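Local atomic coordinates of monomethylamine corrinoid protein 1 (Methanosarcina barkeri, PDB entry 3EZX), a protein that carries methyl groups on its cobalt-containing corrinoid cofactor between MtmB and MtbA during methanogenesis from methylamine. Residues V77-P80 and E81-N85; D189-I192 and E193-G196. All coordinates share one frame; numbering follows the deposited sequence.

Contact 1: V77-P80 and E81-N85; sequences VLTP and ELEKN
E81 sets its CB 3.1 Å from L78 O on the same helix. Its CG stands anti to the backbone N (chi1 -156°), and a bend at chi2 carries the carboxylate round to K84, where OE2 lies 2.7 Å from K84 NZ in a salt bridge; the ammonium comes from the syn side, well out of the carboxylate plane. L82 follows, its N giving a hydrogen bond of 2.8 Å to L78 O and a weak second one to T79 O. Its CG also rests against L78 O, and the side chain packs on L111, T114 and M115 of helix 107-118. At E83 the backbone N bonds to T79 O at 2.8 Å, with a long, weak branch to O of P80, which has no N-H for the preceding turn and kinks the helix. The extended E83 side chain slants across T79, bringing CD to 3.7 Å from T79 CG2; the T79 hydroxyl is turned to M75 O. K84 lays its CG 3.5 Å from P80 O. This is the last turn of helix 61-82, the closing helix of the N-terminal helical bundle, giving way to a loop before the Rossmann-type corrinoid-binding domain.

Contact 2: D189-I192 and E193-G196; sequences DKWI and EEIG
W191 and I195, one turn apart, meet as methyl on ring: I195 CG2 sits 3.7 Å from the centroid of the W191 six-membered ring, 17° off its normal, a CH-pi contact over one face. CZ2 is the ring atom nearest this methyl, at 3.5 Å. With chi1 at 54°, I195 tucks CG1 between its backbone N and carbonyl carbon, which leaves CG2 to rise to the indole and CG1 to lie 3.1 Å from W191 O. I195 N bonds to W191 O at 3.2 Å, the i to i+4 link of an alpha-helix. Helix 189-195 follows strand 179-183, an outermost strand of the parallel sheet in the Rossmann-type B12-binding domain, and W191 and I195 both touch K163 of helix 161-171, where W191 NE1 is hydrogen-bonded to Q162 OE1. Cutting W191 back to an alanine would probably leave the I195 methyl without the ring face it rests on and Q162 OE1 without its indole donor. I192 looks another way, packing on V187, A197 and T200. Its O takes a 3.0 Å bond from G196 N, where the backbone turns to positive phi; there a CB would press on the carbonyl O of I195, so glycine suits the helix end.

Both contacts are local and mostly at the surface, contact 1 at the C-terminal end of a long helix and the loop after it, contact 2 along the whole of a short one, and the helices belong to different halves of the protein. Contact 1 lies on helix 61-82 of the N-terminal bundle, contact 2 on helix 189-195 of the corrinoid-binding domain; their centres are 32 Å apart, on opposite sides of the chain's centre. Contact 1 rests on backbone bonds and a surface salt bridge, whereas contact 2 relies on a tryptophan-isoleucine pair. Each has one buried residue, L78 and I192. The bound cobamide comes within about 10 Å of the L82 side chain and about 8 Å of that of I192.

Contact 1: V77-P80 and E81-N85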
# COMPACT_ATOMS: atom_id res chain seq x y z
N VAL A 77 10.77 1.02 11.12
CA VAL A 77 11.10 2.15 11.97
C VAL A 77 10.05 3.26 11.88
O VAL A 77 9.80 3.96 12.85
CB VAL A 77 12.47 2.75 11.61
CG1 VAL A 77 12.78 3.93 12.51
CG2 VAL A 77 13.56 1.69 11.76
N LEU A 78 9.43 3.41 10.71
CA LEU A 78 8.43 4.45 10.51
C LEU A 78 6.99 4.04 10.84
O LEU A 78 6.20 4.88 11.29
CB LEU A 78 8.49 4.97 9.06
CG LEU A 78 9.84 5.45 8.53
CD1 LEU A 78 9.69 5.85 7.09
CD2 LEU A 78 10.36 6.62 9.35
N THR A 79 6.63 2.78 10.61
CA THR A 79 5.27 2.31 10.89
C THR A 79 4.80 2.72 12.28
O THR A 79 3.75 3.34 12.43
CB THR A 79 5.16 0.77 10.76
OG1 THR A 79 5.21 0.40 9.38
CG2 THR A 79 3.85 0.28 11.36
N PRO A 80 5.58 2.38 13.32
CA PRO A 80 5.15 2.77 14.67
C PRO A 80 4.99 4.29 14.78
O PRO A 80 4.09 4.78 15.46
CB PRO A 80 6.27 2.22 15.56
CG PRO A 80 7.45 2.17 14.65
CD PRO A 80 6.85 1.65 13.37
N GLU A 81 5.86 5.02 14.09
CA GLU A 81 5.80 6.47 14.11
C GLU A 81 4.51 6.94 13.44
O GLU A 81 3.94 7.95 13.83
CB GLU A 81 7.01 7.05 13.37
CG GLU A 81 7.37 8.46 13.78
CD GLU A 81 7.76 8.54 15.24
OE1 GLU A 81 8.60 7.72 15.68
OE2 GLU A 81 7.22 9.41 15.95
N LEU A 82 4.06 6.19 12.44
CA LEU A 82 2.84 6.52 11.71
C LEU A 82 1.58 6.14 12.47
O LEU A 82 0.54 6.77 12.31
CB LEU A 82 2.83 5.80 10.36
CG LEU A 82 3.83 6.19 9.27
CD1 LEU A 82 3.77 5.18 8.14
CD2 LEU A 82 3.51 7.59 8.75
N GLU A 83 1.67 5.09 13.28
CA GLU A 83 0.52 4.63 14.05
C GLU A 83 0.18 5.57 15.20
O GLU A 83 -0.80 5.35 15.92
CB GLU A 83 0.77 3.21 14.56
CG GLU A 83 1.02 2.21 13.45
CD GLU A 83 1.26 0.81 13.97
OE1 GLU A 83 2.05 0.65 14.93
OE2 GLU A 83 0.67 -0.14 13.42
N LYS A 84 0.99 6.61 15.38
CA LYS A 84 0.73 7.59 16.43
C LYS A 84 -0.39 8.49 15.93
O LYS A 84 -0.66 8.53 14.73
CB LYS A 84 1.98 8.42 16.71
CG LYS A 84 3.12 7.63 17.34
CD LYS A 84 4.33 8.51 17.60
CE LYS A 84 5.44 7.72 18.28
NZ LYS A 84 6.67 8.54 18.48
N ASN A 85 -1.04 9.20 16.84
CA ASN A 85 -2.13 10.09 16.46
C ASN A 85 -3.29 9.27 15.89
O ASN A 85 -3.88 9.65 14.88
CB ASN A 85 -1.67 11.09 15.40
CG ASN A 85 -0.45 11.87 15.83
OD1 ASN A 85 -0.44 12.52 16.88
ND2 ASN A 85 0.60 11.82 15.01

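Contact 2: D189-I192 and E193-G196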
# COMPACT_ATOMS: atom_id res chain seq x y z
N ASP A 189 -7.58 4.62 -13.38
CA ASP A 189 -8.92 5.14 -13.11
C ASP A 189 -9.90 4.55 -14.12
O ASP A 189 -11.11 4.60 -13.92
CB ASP A 189 -8.91 6.67 -13.18
CG ASP A 189 -8.63 7.30 -11.84
OD1 ASP A 189 -8.20 6.57 -10.92
OD2 ASP A 189 -8.82 8.53 -11.69
N LYS A 190 -9.35 3.98 -15.19
CA LYS A 190 -10.14 3.35 -16.23
C LYS A 190 -10.61 1.98 -15.74
O LYS A 190 -11.80 1.68 -15.69
CB LYS A 190 -9.30 3.15 -17.50
CG LYS A 190 -8.57 4.40 -17.99
CD LYS A 190 -7.93 4.14 -19.35
CE LYS A 190 -7.09 5.31 -19.81
NZ LYS A 190 -5.84 5.46 -19.02
N TRP A 191 -9.63 1.15 -15.37
CA TRP A 191 -9.89 -0.20 -14.89
C TRP A 191 -10.86 -0.25 -13.71
O TRP A 191 -11.60 -1.22 -13.56
CB TRP A 191 -8.55 -0.86 -14.53
CG TRP A 191 -8.67 -2.13 -13.75
CD1 TRP A 191 -8.49 -2.27 -12.40
CD2 TRP A 191 -8.95 -3.43 -14.26
NE1 TRP A 191 -8.65 -3.59 -12.05
CE2 TRP A 191 -8.94 -4.32 -13.17
CE3 TRP A 191 -9.23 -3.93 -15.54
CZ2 TRP A 191 -9.17 -5.69 -13.31
CZ3 TRP A 191 -9.47 -5.30 -15.68
CH2 TRP A 191 -9.44 -6.16 -14.57
N ILE A 192 -10.86 0.79 -12.88
CA ILE A 192 -11.74 0.84 -11.72
C ILE A 192 -13.22 0.74 -12.10
O ILE A 192 -13.99 0.04 -11.44
CB ILE A 192 -11.53 2.14 -10.91
CG1 ILE A 192 -10.11 2.15 -10.33
CG2 ILE A 192 -12.56 2.24 -9.80
CD1 ILE A 192 -9.83 1.03 -9.34
N GLU A 193 -13.62 1.42 -13.17
CA GLU A 193 -15.01 1.39 -13.60
C GLU A 193 -15.28 0.21 -14.52
O GLU A 193 -16.40 -0.31 -14.56
CB GLU A 193 -15.39 2.69 -14.30
CG GLU A 193 -15.60 3.87 -13.36
CD GLU A 193 -14.30 4.51 -12.90
OE1 GLU A 193 -13.39 3.77 -12.45
OE2 GLU A 193 -14.18 5.75 -12.99
N GLU A 194 -14.26 -0.22 -15.25
CA GLU A 194 -14.41 -1.35 -16.16
C GLU A 194 -14.95 -2.52 -15.35
O GLU A 194 -15.84 -3.25 -15.80
CB GLU A 194 -13.06 -1.73 -16.77
CG GLU A 194 -13.17 -2.60 -18.02
CD GLU A 194 -11.82 -2.92 -18.63
OE1 GLU A 194 -10.91 -2.07 -18.53
OE2 GLU A 194 -11.67 -4.01 -19.23
N ILE A 195 -14.41 -2.70 -14.14
CA ILE A 195 -14.85 -3.78 -13.26
C ILE A 195 -16.08 -3.34 -12.48
O ILE A 195 -17.12 -4.01 -12.52
CB ILE A 195 -13.73 -4.19 -12.27
CG1 ILE A 195 -13.22 -2.97 -11.51
CG2 ILE A 195 -12.60 -4.87 -13.03
CD1 ILE A 195 -12.21 -3.30 -10.43
N GLY A 196 -15.98 -2.21 -11.78
CA GLY A 196 -17.11 -1.72 -11.01
C GLY A 196 -16.76 -1.28 -9.60
O GLY A 196 -17.61 -1.31 -8.72